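Local coordinates for phosphoglycerol transferase (Streptococcus pyogenes, PDB 5U9Z), which probably transfers glycerol phosphate onto the rhamnose polysaccharide (group A carbohydrate) of the streptococcal surface, using a manganese-binding site of alkaline phosphatase type, at residues Thr88-Phe93 and Ser109-Glu114; Tyr42-Ser47 and Val265-His270; Ser73-Leu78 and Tyr292-Asn297. All coordinates share one frame; numbering follows the deposited sequence.

After helix 10-28 the chain enters strand 39-45. Its last part, in 42-47, pairs with 265-270 more than 200 residues later, as contact 2. Before that loop closes, the chain runs through 73-78, the first half of contact 3, and then helix 88-97. Contact 1 closes a short loop there, from 88-93 to 109-114, and lies within the spans of both longer contacts. Contacts 2 and 3 cross, because 73-78 lies inside the span of contact 2 and 292-297 beyond it. They share one sheet, in which strands 262-268 and 289-296 are neighbours. Contacts 1 and 2 meet at the manganese ion, where T88 joins E46, D269 and H270. Contact 3 lies across the chain's centre from contact 1.

Contact 1. Residues Thr88-Phe93 and Ser109-Glu114; sequences TANMEF and SVLYSE. With MN (manganese (II) ion), chain C.
The N90 side chain grips the start of the short helix 111-114 with both ends of its amide. OD1 accepts the backbone N-H of L111 at 2.9 Å, almost straight at 171°. ND2 donates to S109 O, also at 2.9 Å and in the plane of that carbonyl. A water donates to N90 OD1 and accepts from Y112 N, so the amide also reaches the second helical N-H. CG of N90 lies beside its own backbone N (chi1 -70°), and this turns the amide to the incoming chain.

L111 CB sits over one face of the F93 ring, 4.0 Å from its centroid, a CH-pi contact. Y112 CE1 comes to the edge of the same ring and lies 3.5 Å from F93 CB. The Y112 ring also rests on A89, with CD2 3.8 Å from A89 CB. Its hydroxyl gives a weak bond of 2.9 Å to E92 OE2, with carboxylate and ring at about a right angle. E92 has stronger partners in R147, a salt bridge, and Y151.

In the second shell, V110 is the N-cap of helix 111-114. E114 OE2 takes the N-H groups of S109 and V110 from the same face of its carboxylate, which is consistent with a held turn that offers S109 O to N90. T88, at the start of the other helix, binds manganese through OG1. The buried N90 amide thus satisfies backbone groups at the turn into helix 111-114, and the bonds of E92 are consistent with an ionised carboxylate.

Contact 2. Residues Tyr42-Ser47 and Val265-His270; sequences YLLSES and VFYGDH. With MN (manganese (II) ion), chain C.
L43 binds the neighbouring strand through both its backbone N and O. The N donates to V265 O at 2.8 Å, and the O accepts a longer bond from Y267 N. S45 N donates to Y267 O at 2.8 Å. Strands 42-45 and 265-268 are parallel, 19° apart, and tightly joined along most of their length.

Side chains pack on both faces. On one, L43 CD2 meets the edge of the F266 ring at CD2, 3.6 Å away, and S45 CB lies close to CZ of that ring. On the other, Y267 lays a ring face over L44 CA, while its OH lies 3.3 Å from L44 CD1. CG of Y267 sits between its backbone N and carbonyl carbon (chi1 72°), and this swings the ring across to L44. Beside them, Y42 and V265 lie side by side and point the same way.

Both strands are central in the mixed sheet of an alkaline phosphatase superfamily domain. As in that superfamily, the metal site lies at the C-terminal ends of such strands.

From the S45-G268 pair onward the pairing loosens. S45 O is 3.9 Å from D269 N, and the two chains are joined instead by side chains and metal. D269 divides its carboxylate: OD1 accepts the N-H of S47 at 2.9 Å, nearly in line with its C-O bond, and OD2 binds the manganese at 2.1 Å. The first bond is consistent with a carboxylate held in place for the metal. E46 chelates the ion with both oxygens, its carboxylate plane 80° from that of D269. Its chain bends at chi2 to bring them there. H270 adds NE2. T88 OG1 and a water, which lies at the edge of the H270 ring, complete the six ligands.

Contact 3. Residues Ser73-Leu78 and Tyr292-Asn297; sequences STTAGL and YFIWSN
Strands 75-78 and 292-296 run antiparallel, 172° apart, with a closest axis approach of 4.6 Å. G77 and Y292 form a hydrogen-bonded pair. G77 N donates to Y292 O and Y292 N to G77 O, each bond 3.2 Å long, and each donor stands well out of the carbonyl plane. A76 and F293 follow as a non-hydrogen-bonded pair, with their CA atoms only 3.9 Å apart. I294 N then donates to T75 O at 2.8 Å.

Beyond this bond, I294 O takes the hydroxyl of T74 instead of a backbone N-H. T74 OG1 donates to it at 2.6 Å, in the plane of the carbonyl. OG1 is anti to the T74 backbone N (chi1 -171°), which leaves CG2 at the edge of the W295 ring, 4.1 Å from W295 CD1.

Y292 folds its ring back over the partner strand. One face covers the A76-G77 peptide. A76 CA makes a CH-pi contact 4.2 Å from the ring centroid, and G77 N lies nearer the ring plane. G77 has no side chain, and the ring passes on the side where one would stand. The backbone of L78 meets the ring edge. The Y292 hydroxyl bonds to H305 O. On the other face of the sheet, A76 CB touches F293 CB at 3.6 Å.

Strand 289-296 is bonded on its far side to strand 262-268, and strand 75-80 to the short strand 307-309. Helix 65-73 touches A76, F293 and W295, and helix 228-256 also packs on W295. On the face of I294, helix 313-320 packs on its side chain and supplies H320 to T75 OG1.

Contact 1. Residues Thr88-Phe93 and Ser109-Glu114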
loop_
_atom_site.group_PDB
_atom_site.type_symbol
_atom_site.label_atom_id
_atom_site.label_comp_id
_atom_site.label_asym_id
_atom_site.label_seq_id
_atom_site.Cartn_x
_atom_site.Cartn_y
_atom_site.Cartn_z
ATOM N N THR A 88 -8.384 -1.176 6.687
ATOM C CA THR A 88 -7.162 -1.824 6.221
ATOM C C THR A 88 -7.278 -2.383 4.803
ATOM O O THR A 88 -6.522 -1.995 3.903
ATOM C CB THR A 88 -6.800 -2.946 7.202
ATOM O OG1 THR A 88 -6.916 -2.463 8.549
ATOM C CG2 THR A 88 -5.379 -3.457 6.950
ATOM N N ALA A 89 -8.228 -3.294 4.584
ATOM C CA ALA A 89 -8.267 -4.042 3.333
ATOM C C ALA A 89 -8.578 -3.164 2.128
ATOM O O ALA A 89 -8.308 -3.576 0.996
ATOM C CB ALA A 89 -9.291 -5.170 3.430
ATOM N N ASN A 90 -9.137 -1.971 2.339
ATOM C CA ASN A 90 -9.439 -1.086 1.218
ATOM C C ASN A 90 -8.174 -0.443 0.661
ATOM O O ASN A 90 -8.037 -0.286 -0.558
ATOM C CB ASN A 90 -10.440 -0.016 1.651
ATOM C CG ASN A 90 -11.819 -0.583 1.900
ATOM O OD1 ASN A 90 -12.225 -1.553 1.258
ATOM N ND2 ASN A 90 -12.549 0.014 2.836
HETATM N N MSE A 91 -7.249 -0.055 1.528
HETATM C CA MSE A 91 -5.970 0.462 1.061
HETATM C C MSE A 91 -5.214 -0.674 0.381
HETATM O O MSE A 91 -4.640 -0.497 -0.691
HETATM C CB MSE A 91 -5.159 1.054 2.215
HETATM C CG MSE A 91 -5.329 2.569 2.380
HETATM SE SE MSE A 91 -7.165 3.145 2.744
HETATM C CE MSE A 91 -7.392 2.303 4.489
ATOM N N GLU A 92 -5.244 -1.849 1.012
ATOM C CA GLU A 92 -4.625 -3.037 0.433
ATOM C C GLU A 92 -5.119 -3.279 -0.991
ATOM O O GLU A 92 -4.322 -3.487 -1.912
ATOM C CB GLU A 92 -4.923 -4.242 1.327
ATOM C CG GLU A 92 -4.271 -5.538 0.907
ATOM C CD GLU A 92 -4.787 -6.713 1.711
ATOM O OE1 GLU A 92 -5.247 -6.491 2.851
ATOM O OE2 GLU A 92 -4.747 -7.854 1.202
ATOM N N PHE A 93 -6.440 -3.250 -1.188
ATOM C CA PHE A 93 -7.010 -3.426 -2.523
ATOM C C PHE A 93 -6.455 -2.404 -3.505
ATOM O O PHE A 93 -6.168 -2.734 -4.662
ATOM C CB PHE A 93 -8.534 -3.318 -2.451
ATOM C CG PHE A 93 -9.212 -3.234 -3.793
ATOM C CD1 PHE A 93 -9.317 -2.023 -4.462
ATOM C CD2 PHE A 93 -9.775 -4.362 -4.370
ATOM C CE1 PHE A 93 -9.948 -1.943 -5.689
ATOM C CE2 PHE A 93 -10.409 -4.287 -5.595
ATOM C CZ PHE A 93 -10.498 -3.076 -6.254
ATOM N N SER A 109 -18.407 -0.273 1.211
ATOM C CA SER A 109 -17.731 -0.366 2.502
ATOM C C SER A 109 -16.406 -1.116 2.401
ATOM O O SER A 109 -15.355 -0.577 2.762
ATOM C CB SER A 109 -18.649 -1.050 3.524
ATOM O OG SER A 109 -17.982 -1.229 4.761
ATOM N N VAL A 110 -16.438 -2.357 1.923
ATOM C CA VAL A 110 -15.247 -3.190 1.785
ATOM C C VAL A 110 -15.129 -3.601 0.323
ATOM O O VAL A 110 -16.002 -4.302 -0.204
ATOM C CB VAL A 110 -15.303 -4.424 2.699
ATOM C CG1 VAL A 110 -14.034 -5.248 2.561
ATOM C CG2 VAL A 110 -15.502 -4.007 4.147
ATOM N N LEU A 111 -14.043 -3.175 -0.324
ATOM C CA LEU A 111 -13.874 -3.438 -1.750
ATOM C C LEU A 111 -13.650 -4.922 -2.021
ATOM O O LEU A 111 -14.116 -5.449 -3.037
ATOM C CB LEU A 111 -12.717 -2.606 -2.295
ATOM C CG LEU A 111 -12.981 -1.100 -2.330
ATOM C CD1 LEU A 111 -11.677 -0.315 -2.315
ATOM C CD2 LEU A 111 -13.796 -0.739 -3.554
ATOM N N TYR A 112 -12.939 -5.612 -1.126
ATOM C CA TYR A 112 -12.730 -7.047 -1.281
ATOM C C TYR A 112 -14.032 -7.839 -1.267
ATOM O O TYR A 112 -14.061 -8.968 -1.770
ATOM C CB TYR A 112 -11.808 -7.569 -0.173
ATOM C CG TYR A 112 -10.317 -7.404 -0.424
ATOM C CD1 TYR A 112 -9.833 -6.946 -1.643
ATOM C CD2 TYR A 112 -9.394 -7.728 0.564
ATOM C CE1 TYR A 112 -8.479 -6.809 -1.866
ATOM C CE2 TYR A 112 -8.038 -7.592 0.348
ATOM C CZ TYR A 112 -7.589 -7.132 -0.871
ATOM O OH TYR A 112 -6.243 -6.997 -1.101
ATOM N N SER A 113 -15.105 -7.285 -0.701
ATOM C CA SER A 113 -16.373 -7.999 -0.604
ATOM C C SER A 113 -17.412 -7.539 -1.617
ATOM O O SER A 113 -18.315 -8.316 -1.945
ATOM C CB SER A 113 -16.961 -7.843 0.803
ATOM O OG SER A 113 -16.134 -8.455 1.778
ATOM N N GLU A 114 -17.311 -6.306 -2.118
ATOM C CA GLU A 114 -18.356 -5.724 -2.950
ATOM C C GLU A 114 -17.924 -5.423 -4.376
ATOM O O GLU A 114 -18.797 -5.280 -5.241
ATOM C CB GLU A 114 -18.882 -4.427 -2.314
ATOM C CG GLU A 114 -19.484 -4.627 -0.929
ATOM C CD GLU A 114 -19.737 -3.319 -0.209
ATOM O OE1 GLU A 114 -20.374 -2.424 -0.803
ATOM O OE2 GLU A 114 -19.285 -3.185 0.948
HETATM MN MN MN C . -5.687 -1.194 9.594
HETATM O O HOH W 1 -11.279 -4.166 0.585
HETATM O O HOH W 2 -7.393 -2.002 10.894
#

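Contact 2. Residues Tyr42-Ser47 and Val265-His270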
loop_
_atom_site.group_PDB
_atom_site.type_symbol
_atom_site.label_atom_id
_atom_site.label_comp_id
_atom_site.label_asym_id
_atom_site.label_seq_id
_atom_site.Cartn_x
_atom_site.Cartn_y
_atom_site.Cartn_z
ATOM N N TYR A 42 5.095 -5.797 -0.879
ATOM C CA TYR A 42 4.102 -4.818 -0.443
ATOM C C TYR A 42 3.845 -5.046 1.042
ATOM O O TYR A 42 3.325 -6.093 1.438
ATOM C CB TYR A 42 2.816 -4.931 -1.257
ATOM C CG TYR A 42 2.866 -4.231 -2.601
ATOM C CD1 TYR A 42 4.079 -3.895 -3.189
ATOM C CD2 TYR A 42 1.698 -3.898 -3.276
ATOM C CE1 TYR A 42 4.125 -3.257 -4.413
ATOM C CE2 TYR A 42 1.737 -3.257 -4.499
ATOM C CZ TYR A 42 2.956 -2.941 -5.062
ATOM O OH TYR A 42 3.009 -2.303 -6.279
ATOM N N LEU A 43 4.217 -4.067 1.861
ATOM C CA LEU A 43 4.254 -4.218 3.313
ATOM C C LEU A 43 3.320 -3.185 3.939
ATOM O O LEU A 43 3.676 -2.008 4.070
ATOM C CB LEU A 43 5.688 -4.073 3.816
ATOM C CG LEU A 43 6.021 -4.419 5.266
ATOM C CD1 LEU A 43 5.473 -5.773 5.670
ATOM C CD2 LEU A 43 7.534 -4.397 5.436
ATOM N N LEU A 44 2.125 -3.632 4.319
ATOM C CA LEU A 44 1.142 -2.789 4.993
ATOM C C LEU A 44 1.433 -2.830 6.487
ATOM O O LEU A 44 1.198 -3.849 7.145
ATOM C CB LEU A 44 -0.275 -3.273 4.685
ATOM C CG LEU A 44 -1.459 -2.388 5.088
ATOM C CD1 LEU A 44 -2.723 -2.863 4.379
ATOM C CD2 LEU A 44 -1.687 -2.381 6.591
ATOM N N SER A 45 1.950 -1.724 7.023
ATOM C CA SER A 45 2.263 -1.618 8.448
ATOM C C SER A 45 1.034 -1.062 9.158
ATOM O O SER A 45 0.772 0.144 9.124
ATOM C CB SER A 45 3.490 -0.738 8.663
ATOM O OG SER A 45 3.901 -0.749 10.021
ATOM N N GLU A 46 0.286 -1.948 9.812
ATOM C CA GLU A 46 -1.003 -1.602 10.404
ATOM C C GLU A 46 -0.887 -0.396 11.328
ATOM O O GLU A 46 -0.081 -0.388 12.264
ATOM C CB GLU A 46 -1.551 -2.814 11.166
ATOM C CG GLU A 46 -2.794 -2.546 12.010
ATOM C CD GLU A 46 -3.949 -2.014 11.195
ATOM O OE1 GLU A 46 -4.401 -0.881 11.462
ATOM O OE2 GLU A 46 -4.397 -2.729 10.277
ATOM N N SER A 47 -1.690 0.631 11.042
ATOM C CA SER A 47 -1.875 1.798 11.908
ATOM C C SER A 47 -0.597 2.611 12.117
ATOM O O SER A 47 -0.501 3.365 13.090
ATOM C CB SER A 47 -2.449 1.385 13.270
ATOM O OG SER A 47 -3.746 0.824 13.137
ATOM N N VAL A 265 7.707 -1.749 -0.686
ATOM C CA VAL A 265 6.733 -0.664 -0.625
ATOM C C VAL A 265 6.132 -0.711 0.776
ATOM O O VAL A 265 5.308 -1.579 1.084
ATOM C CB VAL A 265 5.657 -0.785 -1.711
ATOM C CG1 VAL A 265 4.598 0.296 -1.534
ATOM C CG2 VAL A 265 6.285 -0.681 -3.096
ATOM N N PHE A 266 6.550 0.225 1.623
ATOM C CA PHE A 266 6.174 0.280 3.030
ATOM C C PHE A 266 5.223 1.448 3.261
ATOM O O PHE A 266 5.458 2.553 2.761
ATOM C CB PHE A 266 7.429 0.442 3.894
ATOM C CG PHE A 266 7.190 0.331 5.377
ATOM C CD1 PHE A 266 6.840 1.443 6.126
ATOM C CD2 PHE A 266 7.359 -0.879 6.028
ATOM C CE1 PHE A 266 6.639 1.342 7.494
ATOM C CE2 PHE A 266 7.158 -0.987 7.394
ATOM C CZ PHE A 266 6.801 0.124 8.127
ATOM N N TYR A 267 4.159 1.210 4.023
ATOM C CA TYR A 267 3.175 2.263 4.238
ATOM C C TYR A 267 2.240 1.880 5.374
ATOM O O TYR A 267 1.935 0.700 5.577
ATOM C CB TYR A 267 2.360 2.534 2.966
ATOM C CG TYR A 267 1.380 1.434 2.619
ATOM C CD1 TYR A 267 1.805 0.266 1.999
ATOM C CD2 TYR A 267 0.027 1.567 2.906
ATOM C CE1 TYR A 267 0.912 -0.740 1.681
ATOM C CE2 TYR A 267 -0.874 0.567 2.589
ATOM C CZ TYR A 267 -0.427 -0.584 1.976
ATOM O OH TYR A 267 -1.320 -1.584 1.659
ATOM N N GLY A 268 1.784 2.895 6.103
ATOM C CA GLY A 268 0.702 2.720 7.055
ATOM C C GLY A 268 -0.635 2.886 6.351
ATOM O O GLY A 268 -0.810 3.774 5.520
ATOM N N ASP A 269 -1.577 2.001 6.680
ATOM C CA ASP A 269 -2.866 2.054 5.998
ATOM C C ASP A 269 -3.714 3.224 6.490
ATOM O O ASP A 269 -4.470 3.807 5.703
ATOM C CB ASP A 269 -3.610 0.724 6.159
ATOM C CG ASP A 269 -3.826 0.334 7.603
ATOM O OD1 ASP A 269 -3.083 0.824 8.476
ATOM O OD2 ASP A 269 -4.749 -0.472 7.862
ATOM N N HIS A 270 -3.577 3.606 7.759
ATOM C CA HIS A 270 -4.373 4.685 8.332
ATOM C C HIS A 270 -3.816 5.031 9.704
ATOM O O HIS A 270 -3.100 4.236 10.318
ATOM C CB HIS A 270 -5.847 4.286 8.453
ATOM C CG HIS A 270 -6.054 3.003 9.194
ATOM N ND1 HIS A 270 -5.899 2.898 10.559
ATOM C CD2 HIS A 270 -6.383 1.765 8.756
ATOM C CE1 HIS A 270 -6.128 1.651 10.931
ATOM N NE2 HIS A 270 -6.419 0.943 9.856
HETATM MN MN MN C . -5.687 -1.194 9.594
HETATM O O HOH W 2 -7.393 -2.002 10.894
#

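Contact 3. Residues Ser73-Leu78 and Tyr292-Asn297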
loop_
_atom_site.group_PDB
_atom_site.type_symbol
_atom_site.label_atom_id
_atom_site.label_comp_id
_atom_site.label_asym_id
_atom_site.label_seq_id
_atom_site.Cartn_x
_atom_site.Cartn_y
_atom_site.Cartn_z
ATOM N N SER A 73 16.415 8.698 2.517
ATOM C CA SER A 73 17.367 8.084 1.603
ATOM C C SER A 73 16.746 7.618 0.293
ATOM O O SER A 73 17.489 7.311 -0.644
ATOM C CB SER A 73 18.047 6.887 2.280
ATOM O OG SER A 73 17.134 5.815 2.457
ATOM N N THR A 74 15.420 7.555 0.194
ATOM C CA THR A 74 14.782 6.991 -0.987
ATOM C C THR A 74 13.438 7.675 -1.211
ATOM O O THR A 74 13.009 8.524 -0.424
ATOM C CB THR A 74 14.617 5.472 -0.840
ATOM O OG1 THR A 74 14.187 4.907 -2.083
ATOM C CG2 THR A 74 13.607 5.135 0.247
ATOM N N THR A 75 12.784 7.304 -2.308
ATOM C CA THR A 75 11.424 7.752 -2.582
ATOM C C THR A 75 10.544 7.539 -1.359
ATOM O O THR A 75 10.413 6.415 -0.866
ATOM C CB THR A 75 10.863 6.985 -3.782
ATOM O OG1 THR A 75 11.751 7.120 -4.900
ATOM C CG2 THR A 75 9.483 7.503 -4.169
ATOM N N ALA A 76 9.945 8.620 -0.863
ATOM C CA ALA A 76 9.140 8.557 0.351
ATOM C C ALA A 76 8.321 9.835 0.470
ATOM O O ALA A 76 8.564 10.823 -0.229
ATOM C CB ALA A 76 10.016 8.354 1.590
ATOM N N GLY A 77 7.343 9.797 1.371
ATOM C CA GLY A 77 6.487 10.953 1.593
ATOM C C GLY A 77 5.280 10.591 2.432
ATOM O O GLY A 77 5.354 9.738 3.324
ATOM N N LEU A 78 4.168 11.253 2.134
ATOM C CA LEU A 78 2.911 11.032 2.834
ATOM C C LEU A 78 1.923 10.329 1.916
ATOM O O LEU A 78 1.846 10.634 0.722
ATOM C CB LEU A 78 2.310 12.352 3.319
ATOM C CG LEU A 78 3.221 13.211 4.194
ATOM C CD1 LEU A 78 2.524 14.514 4.550
ATOM C CD2 LEU A 78 3.632 12.463 5.446
ATOM N N TYR A 292 4.975 6.631 4.046
ATOM C CA TYR A 292 5.315 5.580 3.100
ATOM C C TYR A 292 6.740 5.795 2.616
ATOM O O TYR A 292 7.276 6.905 2.667
ATOM C CB TYR A 292 4.351 5.551 1.904
ATOM C CG TYR A 292 4.759 6.467 0.766
ATOM C CD1 TYR A 292 5.590 6.015 -0.257
ATOM C CD2 TYR A 292 4.315 7.779 0.713
ATOM C CE1 TYR A 292 5.969 6.850 -1.291
ATOM C CE2 TYR A 292 4.685 8.620 -0.320
ATOM C CZ TYR A 292 5.514 8.152 -1.317
ATOM O OH TYR A 292 5.887 8.986 -2.347
ATOM N N PHE A 293 7.350 4.709 2.143
ATOM C CA PHE A 293 8.601 4.796 1.407
ATOM C C PHE A 293 8.701 3.608 0.461
ATOM O O PHE A 293 8.162 2.531 0.732
ATOM C CB PHE A 293 9.826 4.855 2.339
ATOM C CG PHE A 293 10.005 3.639 3.211
ATOM C CD1 PHE A 293 10.492 2.451 2.688
ATOM C CD2 PHE A 293 9.719 3.698 4.564
ATOM C CE1 PHE A 293 10.666 1.339 3.493
ATOM C CE2 PHE A 293 9.894 2.590 5.375
ATOM C CZ PHE A 293 10.370 1.411 4.839
ATOM N N ILE A 294 9.383 3.826 -0.659
ATOM C CA ILE A 294 9.688 2.784 -1.632
ATOM C C ILE A 294 11.201 2.621 -1.626
ATOM O O ILE A 294 11.932 3.523 -2.055
ATOM C CB ILE A 294 9.165 3.132 -3.032
ATOM C CG1 ILE A 294 7.671 3.469 -2.978
ATOM C CG2 ILE A 294 9.415 1.975 -3.987
ATOM C CD1 ILE A 294 7.113 4.016 -4.272
ATOM N N TRP A 295 11.676 1.475 -1.138
ATOM C CA TRP A 295 13.085 1.279 -0.825
ATOM C C TRP A 295 13.595 0.006 -1.485
ATOM O O TRP A 295 12.968 -1.053 -1.369
ATOM C CB TRP A 295 13.285 1.208 0.694
ATOM C CG TRP A 295 14.691 0.920 1.137
ATOM C CD1 TRP A 295 15.650 1.834 1.472
ATOM C CD2 TRP A 295 15.290 -0.370 1.313
ATOM N NE1 TRP A 295 16.807 1.192 1.842
ATOM C CE2 TRP A 295 16.614 -0.161 1.751
ATOM C CE3 TRP A 295 14.836 -1.682 1.140
ATOM C CZ2 TRP A 295 17.489 -1.214 2.017
ATOM C CZ3 TRP A 295 15.707 -2.727 1.405
ATOM C CH2 TRP A 295 17.018 -2.485 1.840
ATOM N N SER A 296 14.735 0.114 -2.165
ATOM C CA SER A 296 15.402 -1.017 -2.792
ATOM C C SER A 296 16.682 -1.351 -2.036
ATOM O O SER A 296 17.291 -0.485 -1.399
ATOM C CB SER A 296 15.734 -0.721 -4.256
ATOM O OG SER A 296 14.580 -0.326 -4.974
ATOM N N ASN A 297 17.091 -2.619 -2.117
ATOM C CA ASN A 297 18.279 -3.071 -1.400
ATOM C C ASN A 297 19.577 -2.659 -2.086
ATOM O O ASN A 297 20.633 -2.690 -1.446
ATOM C CB ASN A 297 18.242 -4.593 -1.224
ATOM C CG ASN A 297 18.170 -5.339 -2.544
ATOM O OD1 ASN A 297 17.853 -4.764 -3.585
ATOM N ND2 ASN A 297 18.451 -6.638 -2.501
#